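PDB 5NGO: inactive poly [ADP-ribose] polymerase RCD1 from Arabidopsis thaliana, which is a catalytically inactive PARP-family protein bound by the downy mildew effector HaRxL106, which thereby suppresses plant immunity. Local coordinates for residues K13-H25 with T101-C113. Sequence-based numbering, arbitrary orientation.
Sequences KKMFAVGTASLGH and TAADCPYFSARYC
Gly19 O accepts the backbone N-H of Tyr107, with N and O 3.1 Å apart and an N-H...O angle of 142°. The donor stands 37° out of the carbonyl plane, so the bond misses the lone-pair directions. The same oxygen lies at the edge of the Tyr107 ring, 3.4 Å from CD2, while Pro106 CD approaches it to 3.5 Å. With no side chain on Gly19, its CA comes within 3.7 Å of Pro106 CD. Pro106 CB approaches the Phe16 ring obliquely, 4.3 Å from CD1, and the Thr20 and Pro106 side chains cross at about a right angle, CG2 lying 4.0 Å from CG. Thr20 OG1, between backbone N and carbonyl carbon (chi1 55°), donates to Phe16 O at 2.6 Å, and the same rotamer puts CG2 over one Phe16 ring face, near its rim. Leu23 packs CG against Tyr107 CB and CD1 against Ala110 CB at 3.7 Å. Phe16 meets Trp66 edge-to-face, and Pro106 touches Trp66 and Met123 from strands 62-68 and 121-129. One backbone hydrogen bond and apolar packing join the C-terminal end of helix 9-19 and the 3-10 turn after it to the loop leaving strand 98-102, against the central sheet of the PARP-type fold.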
loop_
_atom_site.group_PDB
_atom_site.type_symbol
_atom_site.label_atom_id
_atom_site.label_comp_id
_atom_site.label_asym_id
_atom_site.label_seq_id
_atom_site.Cartn_x
_atom_site.Cartn_y
_atom_site.Cartn_z
ATOM N N LYS A 13 -13.997 4.407 -2.848
ATOM C CA LYS A 13 -14.445 4.433 -4.244
ATOM C C LYS A 13 -14.127 5.769 -4.907
ATOM O O LYS A 13 -13.564 5.801 -6.004
ATOM C CB LYS A 13 -15.951 4.155 -4.362
ATOM C CG LYS A 13 -16.399 3.956 -5.817
ATOM C CD LYS A 13 -17.751 3.290 -5.950
ATOM C CE LYS A 13 -18.850 4.100 -5.292
ATOM N NZ LYS A 13 -20.176 3.470 -5.525
ATOM N N LYS A 14 -14.472 6.854 -4.218
ATOM C CA LYS A 14 -14.202 8.206 -4.702
ATOM C C LYS A 14 -12.707 8.500 -4.847
ATOM O O LYS A 14 -12.291 9.046 -5.866
ATOM C CB LYS A 14 -14.872 9.247 -3.796
ATOM C CG LYS A 14 -16.318 9.492 -4.213
ATOM C CD LYS A 14 -17.325 9.721 -3.075
ATOM C CE LYS A 14 -18.711 9.220 -3.487
ATOM N NZ LYS A 14 -19.829 10.037 -2.937
ATOM N N MET A 15 -11.916 8.138 -3.843
ATOM C CA MET A 15 -10.444 8.209 -3.931
ATOM C C MET A 15 -9.900 7.513 -5.180
ATOM O O MET A 15 -9.030 8.049 -5.862
ATOM C CB MET A 15 -9.781 7.582 -2.698
ATOM C CG MET A 15 -9.241 8.582 -1.679
ATOM S SD MET A 15 -8.183 7.755 -0.467
ATOM C CE MET A 15 -9.402 7.019 0.605
ATOM N N PHE A 16 -10.395 6.312 -5.451
ATOM C CA PHE A 16 -9.945 5.531 -6.602
ATOM C C PHE A 16 -10.401 6.143 -7.934
ATOM O O PHE A 16 -9.642 6.141 -8.909
ATOM C CB PHE A 16 -10.439 4.086 -6.497
ATOM C CG PHE A 16 -9.845 3.174 -7.528
ATOM C CD1 PHE A 16 -8.625 2.562 -7.300
ATOM C CD2 PHE A 16 -10.504 2.930 -8.730
ATOM C CE1 PHE A 16 -8.065 1.720 -8.251
ATOM C CE2 PHE A 16 -9.933 2.096 -9.684
ATOM C CZ PHE A 16 -8.715 1.492 -9.442
ATOM N N ALA A 17 -11.631 6.657 -7.970
ATOM C CA ALA A 17 -12.188 7.263 -9.192
ATOM C C ALA A 17 -11.458 8.551 -9.586
ATOM O O ALA A 17 -11.052 8.696 -10.740
ATOM C CB ALA A 17 -13.685 7.527 -9.037
ATOM N N VAL A 18 -11.267 9.465 -8.620
ATOM C CA VAL A 18 -10.567 10.721 -8.898
ATOM C C VAL A 18 -9.100 10.410 -9.233
ATOM O O VAL A 18 -8.546 10.984 -10.167
ATOM C CB VAL A 18 -10.650 11.740 -7.732
ATOM C CG1 VAL A 18 -12.094 12.094 -7.404
ATOM C CG2 VAL A 18 -9.878 11.255 -6.523
ATOM N N GLY A 19 -8.502 9.473 -8.502
ATOM C CA GLY A 19 -7.108 9.100 -8.691
ATOM C C GLY A 19 -6.760 8.325 -9.933
ATOM O O GLY A 19 -5.586 8.210 -10.233
ATOM N N THR A 20 -7.746 7.770 -10.647
ATOM C CA THR A 20 -7.509 7.063 -11.916
ATOM C C THR A 20 -8.142 7.770 -13.114
ATOM O O THR A 20 -8.186 7.201 -14.218
ATOM C CB THR A 20 -8.048 5.602 -11.860
ATOM O OG1 THR A 20 -9.440 5.609 -11.493
ATOM C CG2 THR A 20 -7.251 4.772 -10.866
ATOM N N ALA A 21 -8.608 9.004 -12.928
ATOM C CA ALA A 21 -9.323 9.754 -13.995
ATOM C C ALA A 21 -8.523 9.903 -15.293
ATOM O O ALA A 21 -9.081 9.810 -16.379
ATOM C CB ALA A 21 -9.742 11.128 -13.485
ATOM N N SER A 22 -7.214 10.123 -15.171
ATOM C CA SER A 22 -6.313 10.229 -16.330
ATOM C C SER A 22 -6.294 9.010 -17.266
ATOM O O SER A 22 -5.886 9.145 -18.413
ATOM C CB SER A 22 -4.873 10.558 -15.880
ATOM O OG SER A 22 -4.391 9.689 -14.842
ATOM N N LEU A 23 -6.712 7.839 -16.785
ATOM C CA LEU A 23 -6.747 6.621 -17.604
ATOM C C LEU A 23 -8.043 6.461 -18.410
ATOM O O LEU A 23 -8.139 5.539 -19.224
ATOM C CB LEU A 23 -6.547 5.381 -16.726
ATOM C CG LEU A 23 -5.315 5.383 -15.807
ATOM C CD1 LEU A 23 -5.347 4.159 -14.904
ATOM C CD2 LEU A 23 -4.012 5.456 -16.593
ATOM N N GLY A 24 -9.018 7.342 -18.195
ATOM C CA GLY A 24 -10.253 7.328 -18.965
ATOM C C GLY A 24 -11.380 6.658 -18.205
ATOM O O GLY A 24 -11.574 6.953 -17.009
ATOM N N HIS A 25 -12.125 5.773 -18.876
ATOM C CA HIS A 25 -13.223 5.051 -18.245
ATOM C C HIS A 25 -12.678 3.905 -17.402
ATOM O O HIS A 25 -12.169 2.933 -17.952
ATOM C CB HIS A 25 -14.252 4.531 -19.274
ATOM C CG HIS A 25 -15.457 3.906 -18.627
ATOM N ND1 HIS A 25 -15.941 4.371 -17.422
ATOM C CD2 HIS A 25 -16.238 2.853 -18.965
ATOM C CE1 HIS A 25 -16.977 3.641 -17.048
ATOM N NE2 HIS A 25 -17.187 2.722 -17.975
ATOM N N THR A 101 1.715 2.899 -3.891
ATOM C CA THR A 101 1.453 4.132 -4.576
ATOM C C THR A 101 0.710 5.075 -3.622
ATOM O O THR A 101 -0.132 4.641 -2.825
ATOM C CB THR A 101 0.625 3.871 -5.829
ATOM O OG1 THR A 101 1.356 3.063 -6.762
ATOM C CG2 THR A 101 0.170 5.170 -6.451
ATOM N N ALA A 102 1.050 6.375 -3.664
ATOM C CA ALA A 102 0.429 7.336 -2.771
ATOM C C ALA A 102 -1.086 7.432 -3.053
ATOM O O ALA A 102 -1.546 7.112 -4.174
ATOM C CB ALA A 102 1.061 8.681 -2.927
ATOM N N ALA A 103 -1.837 7.871 -2.020
ATOM C CA ALA A 103 -3.291 7.902 -2.046
ATOM C C ALA A 103 -3.942 8.567 -3.281
ATOM O O ALA A 103 -4.981 8.107 -3.767
ATOM C CB ALA A 103 -3.817 8.571 -0.784
ATOM N N ASP A 104 -3.331 9.638 -3.781
ATOM C CA ASP A 104 -3.921 10.377 -4.905
ATOM C C ASP A 104 -3.370 9.947 -6.278
ATOM O O ASP A 104 -3.739 10.532 -7.283
ATOM C CB ASP A 104 -3.802 11.892 -4.685
ATOM C CG ASP A 104 -2.354 12.374 -4.549
ATOM O OD1 ASP A 104 -1.426 11.540 -4.381
ATOM O OD2 ASP A 104 -2.137 13.599 -4.625
ATOM N N CYS A 105 -2.555 8.884 -6.309
ATOM C CA CYS A 105 -1.842 8.442 -7.512
ATOM C C CYS A 105 -2.118 7.022 -7.998
ATOM O O CYS A 105 -1.265 6.449 -8.666
ATOM C CB CYS A 105 -0.333 8.512 -7.245
ATOM S SG CYS A 105 0.236 10.179 -7.030
ATOM N N PRO A 106 -3.298 6.448 -7.714
ATOM C CA PRO A 106 -3.459 5.063 -8.189
ATOM C C PRO A 106 -3.339 4.855 -9.720
ATOM O O PRO A 106 -3.040 3.734 -10.133
ATOM C CB PRO A 106 -4.845 4.668 -7.675
ATOM C CG PRO A 106 -5.563 5.955 -7.459
ATOM C CD PRO A 106 -4.534 6.972 -7.115
ATOM N N TYR A 107 -3.516 5.908 -10.539
ATOM C CA TYR A 107 -3.247 5.820 -11.995
ATOM C C TYR A 107 -1.870 5.252 -12.326
ATOM O O TYR A 107 -1.686 4.623 -13.375
ATOM C CB TYR A 107 -3.400 7.176 -12.727
ATOM C CG TYR A 107 -2.358 8.235 -12.383
ATOM C CD1 TYR A 107 -1.127 8.286 -13.059
ATOM C CD2 TYR A 107 -2.603 9.189 -11.408
ATOM C CE1 TYR A 107 -0.174 9.242 -12.748
ATOM C CE2 TYR A 107 -1.648 10.165 -11.088
ATOM C CZ TYR A 107 -0.438 10.185 -11.765
ATOM O OH TYR A 107 0.519 11.124 -11.464
ATOM N N PHE A 108 -0.912 5.510 -11.432
ATOM C CA PHE A 108 0.483 5.116 -11.591
ATOM C C PHE A 108 0.684 3.596 -11.645
ATOM O O PHE A 108 1.543 3.118 -12.366
ATOM C CB PHE A 108 1.294 5.707 -10.422
ATOM C CG PHE A 108 2.700 6.062 -10.745
ATOM C CD1 PHE A 108 3.016 7.307 -11.257
ATOM C CD2 PHE A 108 3.725 5.159 -10.467
ATOM C CE1 PHE A 108 4.356 7.655 -11.506
ATOM C CE2 PHE A 108 5.064 5.492 -10.710
ATOM C CZ PHE A 108 5.376 6.738 -11.230
ATOM N N SER A 109 -0.081 2.846 -10.855
ATOM C CA SER A 109 0.109 1.395 -10.752
ATOM C C SER A 109 -1.126 0.544 -11.116
ATOM O O SER A 109 -1.080 -0.689 -11.012
ATOM C CB SER A 109 0.615 1.055 -9.351
ATOM O OG SER A 109 -0.291 1.455 -8.345
ATOM N N ALA A 110 -2.201 1.181 -11.585
ATOM C CA ALA A 110 -3.421 0.477 -11.987
ATOM C C ALA A 110 -3.180 -0.615 -13.034
ATOM O O ALA A 110 -3.710 -1.719 -12.910
ATOM C CB ALA A 110 -4.466 1.457 -12.484
ATOM N N ARG A 111 -2.365 -0.302 -14.049
ATOM C CA ARG A 111 -2.030 -1.261 -15.099
ATOM C C ARG A 111 -1.167 -2.440 -14.633
ATOM O O ARG A 111 -1.090 -3.454 -15.311
ATOM C CB ARG A 111 -1.355 -0.543 -16.286
ATOM C CG ARG A 111 -2.400 0.161 -17.168
ATOM C CD ARG A 111 -2.086 0.123 -18.689
ATOM N NE ARG A 111 -3.259 -0.359 -19.463
ATOM C CZ ARG A 111 -4.341 0.355 -19.752
ATOM N NH1 ARG A 111 -4.449 1.635 -19.401
ATOM N NH2 ARG A 111 -5.318 -0.202 -20.443
ATOM N N TYR A 112 -0.529 -2.293 -13.479
ATOM C CA TYR A 112 0.306 -3.339 -12.902
ATOM C C TYR A 112 -0.523 -4.301 -11.987
ATOM O O TYR A 112 0.031 -5.264 -11.462
ATOM C CB TYR A 112 1.494 -2.654 -12.233
ATOM C CG TYR A 112 2.608 -3.560 -11.767
ATOM C CD1 TYR A 112 2.565 -4.147 -10.504
ATOM C CD2 TYR A 112 3.711 -3.819 -12.576
ATOM C CE1 TYR A 112 3.599 -4.973 -10.038
ATOM C CE2 TYR A 112 4.761 -4.644 -12.135
ATOM C CZ TYR A 112 4.697 -5.214 -10.864
ATOM O OH TYR A 112 5.717 -6.024 -10.426
ATOM N N CYS A 113 -1.834 -4.067 -11.880
ATOM C CA CYS A 113 -2.752 -5.038 -11.314
ATOM C C CYS A 113 -3.159 -6.088 -12.342
ATOM O O CYS A 113 -3.805 -5.765 -13.327
ATOM C CB CYS A 113 -4.015 -4.345 -10.772
ATOM S SG CYS A 113 -3.743 -3.093 -9.481
#